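Local coordinates for ParA (Salmonella enterica subsp. enterica serovar Newport str. SL317, PDB 3EZF), which probably acts as an ATPase in plasmid partition and, in its ADP-bound form, as a DNA-binding regulator of transcription, at residues S56-I59 with V60-I64; A380-E383 with A384-T388. One frame throughout, in Å; residues are numbered along the deposited sequence.

Contact 1 of 2, residues S56-I59 with V60-I64; sequences SRRI and VDQAI. Unlike the reference sequence in segment 60-64: D61 (reference Glu). With SO4 (sulfate ion), chain H.
R58 and Q62, one helical turn apart, both turn CG anti to the backbone N (chi1 -172° and -171°), which sends the two side chains the same way along the helix surface. The arginine then folds at chi2 and chi3 while the glutamine runs straight on from CG, and the two meet through R58 NH2 and Q62 OE1, 3.0 Å apart. This hydrogen bond lies near the guanidinium plane, but the donor stands above the amide carbonyl plane instead of on a lone pair. I59 CD1 rests over one guanidinium face, toward its rim. Two more N-H groups of R58 reach a sulfate, NH1 to O4 at 2.7 Å and NH2 to O1 at 3.2 Å. At the start of helix 57-69, S56 is the N-cap: its OG accepts from I59 N at 3.2 Å, and V60 N binds S56 O at 3.0 Å. V60 and I64 face the domain interior, against V49 and I95. Q62 NE2 is bonded in turn to E66 OE1, so that both ends of the amide have a partner, which probably limits its rotation. The sulfate, probably from the crystallisation liquor, is held by R58 and R99 and would partly offset their positive charge.

Contact 2 of 2, residues A380-E383 with A384-T388; sequences ARTE and AERFT. Unlike the reference sequence in segment 380-383: T382 (reference Asn).
Backbone hydrogen bonding joins A380-E383 to A384-T388 as successive turns of one helix: A384 N binds A380 O at 2.9 Å, and E385 N binds R381 O at 2.9 Å. Side-chain packing comes next, around T382 and R386. With chi1 at 39°, R386 has CG between its backbone N and carbonyl carbon, and the chain leads back over the preceding turn. There its guanidinium has T382 CG2 over one face, toward the rim, with T382 O over the same face, though at too poor an angle to R386 NE for a hydrogen bond. The hydroxyl of T382 takes no part: OG1 is hydrogen-bonded to K378 O, one turn earlier. Charge contributes loosely. E383 and R386 cross at about a right angle, their carboxylate and guanidinium planes 70° apart, and E383 OE2 stays 4.4 Å from R386 NH1, beyond a salt bridge, so any attraction is probably modest. The polar side of the helix carries these groups, while F387 and T388 turn inward. F387 sets its ring edge-to-face with F316 of strand 312-317, an outermost strand of the parallel sheet, and T388 packs on A135 and L136, seating helix 378-400 against helix 129-138.

From the N terminus the chain first enters contact 1, at the start of helix 57-69 in the helix-turn-helix region, and reaches contact 2 only near its end, in helix 378-400. Each contact lies within a single helix and closes no loop beyond one or two turns, so the pair stand in series, neither nested nor crossed. Between them the chain builds the parallel sheet of the P-loop NTPase fold. Contact 1 belongs to a helix whose side chains touch helices 46-50 and 89-98, whereas residues of contact 2 touch strand 312-317 and helix 129-138. Their centres are 28 Å apart, and their nearest atoms about 18 Å, without touching.

Contact 1 of 2, residues S56-I59 with V60-I64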
loop_
_atom_site.group_PDB
_atom_site.type_symbol
_atom_site.label_atom_id
_atom_site.label_comp_id
_atom_site.label_asym_id
_atom_site.label_seq_id
_atom_site.Cartn_x
_atom_site.Cartn_y
_atom_site.Cartn_z
ATOM N N SER A 56 -16.544 37.254 20.962
ATOM C CA SER A 56 -17.566 37.183 21.982
ATOM C C SER A 56 -18.883 37.582 21.343
ATOM O O SER A 56 -18.894 38.155 20.259
ATOM C CB SER A 56 -17.230 38.162 23.090
ATOM O OG SER A 56 -17.336 39.488 22.608
ATOM N N ARG A 57 -19.993 37.299 22.018
ATOM C CA ARG A 57 -21.303 37.650 21.482
ATOM C C ARG A 57 -21.428 39.146 21.179
ATOM O O ARG A 57 -22.258 39.550 20.370
ATOM C CB ARG A 57 -22.414 37.204 22.442
ATOM C CG ARG A 57 -22.512 35.681 22.630
ATOM C CD ARG A 57 -23.879 35.267 23.183
ATOM N NE ARG A 57 -24.005 33.820 23.383
ATOM C CZ ARG A 57 -25.103 33.223 23.850
ATOM N NH1 ARG A 57 -26.169 33.943 24.160
ATOM N NH2 ARG A 57 -25.145 31.904 24.013
ATOM N N ARG A 58 -20.594 39.966 21.817
ATOM C CA ARG A 58 -20.631 41.409 21.592
ATOM C C ARG A 58 -19.851 41.723 20.324
ATOM O O ARG A 58 -20.293 42.538 19.513
ATOM C CB ARG A 58 -20.027 42.155 22.789
ATOM C CG ARG A 58 -20.187 43.676 22.761
ATOM C CD ARG A 58 -19.084 44.367 21.976
ATOM N NE ARG A 58 -17.774 44.209 22.613
ATOM C CZ ARG A 58 -16.622 44.620 22.082
ATOM N NH1 ARG A 58 -15.481 44.434 22.739
ATOM N NH2 ARG A 58 -16.607 45.206 20.891
ATOM N N ILE A 59 -18.700 41.064 20.154
ATOM C CA ILE A 59 -17.851 41.271 18.975
ATOM C C ILE A 59 -18.617 40.886 17.706
ATOM O O ILE A 59 -18.739 41.680 16.771
ATOM C CB ILE A 59 -16.587 40.382 19.003
ATOM C CG1 ILE A 59 -15.847 40.521 20.337
ATOM C CG2 ILE A 59 -15.700 40.716 17.801
ATOM C CD1 ILE A 59 -15.089 41.784 20.506
ATOM N N VAL A 60 -19.113 39.653 17.690
ATOM C CA VAL A 60 -19.863 39.118 16.565
ATOM C C VAL A 60 -21.042 39.987 16.166
ATOM O O VAL A 60 -21.130 40.447 15.034
ATOM C CB VAL A 60 -20.374 37.700 16.891
ATOM C CG1 VAL A 60 -21.416 37.269 15.880
ATOM C CG2 VAL A 60 -19.199 36.719 16.909
ATOM N N ASP A 61 -21.954 40.195 17.104
ATOM C CA ASP A 61 -23.141 41.003 16.862
ATOM C C ASP A 61 -22.780 42.388 16.318
ATOM O O ASP A 61 -23.536 42.987 15.555
ATOM C CB ASP A 61 -23.928 41.139 18.163
ATOM C CG ASP A 61 -25.212 41.934 17.996
ATOM O OD1 ASP A 61 -25.145 43.112 17.582
ATOM O OD2 ASP A 61 -26.294 41.384 18.287
ATOM N N GLN A 62 -21.618 42.890 16.716
ATOM C CA GLN A 62 -21.155 44.194 16.285
ATOM C C GLN A 62 -20.484 44.066 14.934
ATOM O O GLN A 62 -20.632 44.924 14.077
ATOM C CB GLN A 62 -20.170 44.750 17.301
ATOM C CG GLN A 62 -19.779 46.187 17.079
ATOM C CD GLN A 62 -18.640 46.603 17.992
ATOM O OE1 GLN A 62 -18.728 46.469 19.217
ATOM N NE2 GLN A 62 -17.558 47.107 17.403
ATOM N N ALA A 63 -19.734 42.988 14.749
ATOM C CA ALA A 63 -19.054 42.737 13.478
ATOM C C ALA A 63 -20.106 42.591 12.380
ATOM O O ALA A 63 -20.009 43.231 11.334
ATOM C CB ALA A 63 -18.226 41.465 13.567
ATOM N N ILE A 64 -21.112 41.751 12.625
ATOM C CA ILE A 64 -22.170 41.536 11.649
ATOM C C ILE A 64 -22.917 42.826 11.340
ATOM O O ILE A 64 -23.095 43.170 10.176
ATOM C CB ILE A 64 -23.157 40.448 12.125
ATOM C CG1 ILE A 64 -22.467 39.083 12.038
ATOM C CG2 ILE A 64 -24.416 40.469 11.283
ATOM C CD1 ILE A 64 -23.349 37.913 12.315
HETATM S S SO4 H . -13.034 46.341 20.890
HETATM O O1 SO4 H . -14.114 47.178 20.329
HETATM O O2 SO4 H . -11.750 47.065 20.798
HETATM O O3 SO4 H . -12.950 45.082 20.124
HETATM O O4 SO4 H . -13.316 46.034 22.305
#

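Contact 2 of 2, residues A380-E383 with A384-T388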
loop_
_atom_site.group_PDB
_atom_site.type_symbol
_atom_site.label_atom_id
_atom_site.label_comp_id
_atom_site.label_asym_id
_atom_site.label_seq_id
_atom_site.Cartn_x
_atom_site.Cartn_y
_atom_site.Cartn_z
ATOM N N ALA A 380 -14.336 10.351 19.296
ATOM C CA ALA A 380 -13.182 10.368 18.409
ATOM C C ALA A 380 -12.863 11.787 17.946
ATOM O O ALA A 380 -11.706 12.207 17.965
ATOM C CB ALA A 380 -13.440 9.474 17.210
ATOM N N ARG A 381 -13.901 12.522 17.549
ATOM C CA ARG A 381 -13.751 13.890 17.067
ATOM C C ARG A 381 -13.033 14.815 18.028
ATOM O O ARG A 381 -12.096 15.509 17.631
ATOM C CB ARG A 381 -15.123 14.476 16.716
ATOM C CG ARG A 381 -15.379 14.607 15.218
ATOM C CD ARG A 381 -14.286 13.922 14.394
ATOM N NE ARG A 381 -14.747 13.581 13.051
ATOM C CZ ARG A 381 -15.753 12.747 12.790
ATOM N NH1 ARG A 381 -16.419 12.160 13.782
ATOM N NH2 ARG A 381 -16.091 12.497 11.533
ATOM N N THR A 382 -13.470 14.828 19.284
ATOM C CA THR A 382 -12.857 15.685 20.296
ATOM C C THR A 382 -11.379 15.338 20.461
ATOM O O THR A 382 -10.556 16.200 20.772
ATOM C CB THR A 382 -13.546 15.530 21.678
ATOM O OG1 THR A 382 -14.963 15.677 21.536
ATOM C CG2 THR A 382 -13.047 16.596 22.641
ATOM N N GLU A 383 -11.051 14.066 20.250
ATOM C CA GLU A 383 -9.680 13.584 20.383
ATOM C C GLU A 383 -8.823 13.963 19.173
ATOM O O GLU A 383 -7.633 14.250 19.308
ATOM C CB GLU A 383 -9.684 12.057 20.564
ATOM C CG GLU A 383 -8.308 11.449 20.794
ATOM C CD GLU A 383 -7.661 11.925 22.085
ATOM O OE1 GLU A 383 -6.426 11.775 22.220
ATOM O OE2 GLU A 383 -8.386 12.438 22.967
ATOM N N ALA A 384 -9.430 13.961 17.993
ATOM C CA ALA A 384 -8.713 14.302 16.772
ATOM C C ALA A 384 -8.426 15.795 16.729
ATOM O O ALA A 384 -7.319 16.211 16.387
ATOM C CB ALA A 384 -9.529 13.891 15.556
ATOM N N GLU A 385 -9.428 16.595 17.079
ATOM C CA GLU A 385 -9.287 18.043 17.069
ATOM C C GLU A 385 -8.057 18.470 17.849
ATOM O O GLU A 385 -7.221 19.225 17.354
ATOM C CB GLU A 385 -10.532 18.706 17.664
ATOM C CG GLU A 385 -11.824 18.413 16.903
ATOM C CD GLU A 385 -12.924 19.435 17.186
ATOM O OE1 GLU A 385 -14.055 19.250 16.678
ATOM O OE2 GLU A 385 -12.659 20.426 17.909
ATOM N N ARG A 386 -7.944 17.975 19.072
ATOM C CA ARG A 386 -6.804 18.309 19.914
ATOM C C ARG A 386 -5.488 17.867 19.286
ATOM O O ARG A 386 -4.430 18.438 19.567
ATOM C CB ARG A 386 -6.972 17.680 21.298
ATOM C CG ARG A 386 -7.559 16.282 21.269
ATOM C CD ARG A 386 -8.283 15.990 22.564
ATOM N NE ARG A 386 -9.259 17.035 22.863
ATOM C CZ ARG A 386 -10.052 17.044 23.932
ATOM N NH1 ARG A 386 -9.994 16.053 24.816
ATOM N NH2 ARG A 386 -10.897 18.051 24.124
ATOM N N PHE A 387 -5.558 16.848 18.434
ATOM C CA PHE A 387 -4.369 16.355 17.756
ATOM C C PHE A 387 -3.915 17.392 16.735
ATOM O O PHE A 387 -2.732 17.729 16.660
ATOM C CB PHE A 387 -4.658 15.055 17.030
ATOM C CG PHE A 387 -3.562 14.648 16.098
ATOM C CD1 PHE A 387 -2.353 14.178 16.596
ATOM C CD2 PHE A 387 -3.710 14.801 14.720
ATOM C CE1 PHE A 387 -1.306 13.863 15.740
ATOM C CE2 PHE A 387 -2.670 14.490 13.854
ATOM C CZ PHE A 387 -1.465 14.023 14.362
ATOM N N THR A 388 -4.869 17.875 15.940
ATOM C CA THR A 388 -4.597 18.893 14.941
ATOM C C THR A 388 -3.951 20.095 15.637
ATOM O O THR A 388 -2.835 20.498 15.299
ATOM C CB THR A 388 -5.898 19.337 14.259
ATOM O OG1 THR A 388 -6.555 18.190 13.711
ATOM C CG2 THR A 388 -5.610 20.317 13.138
#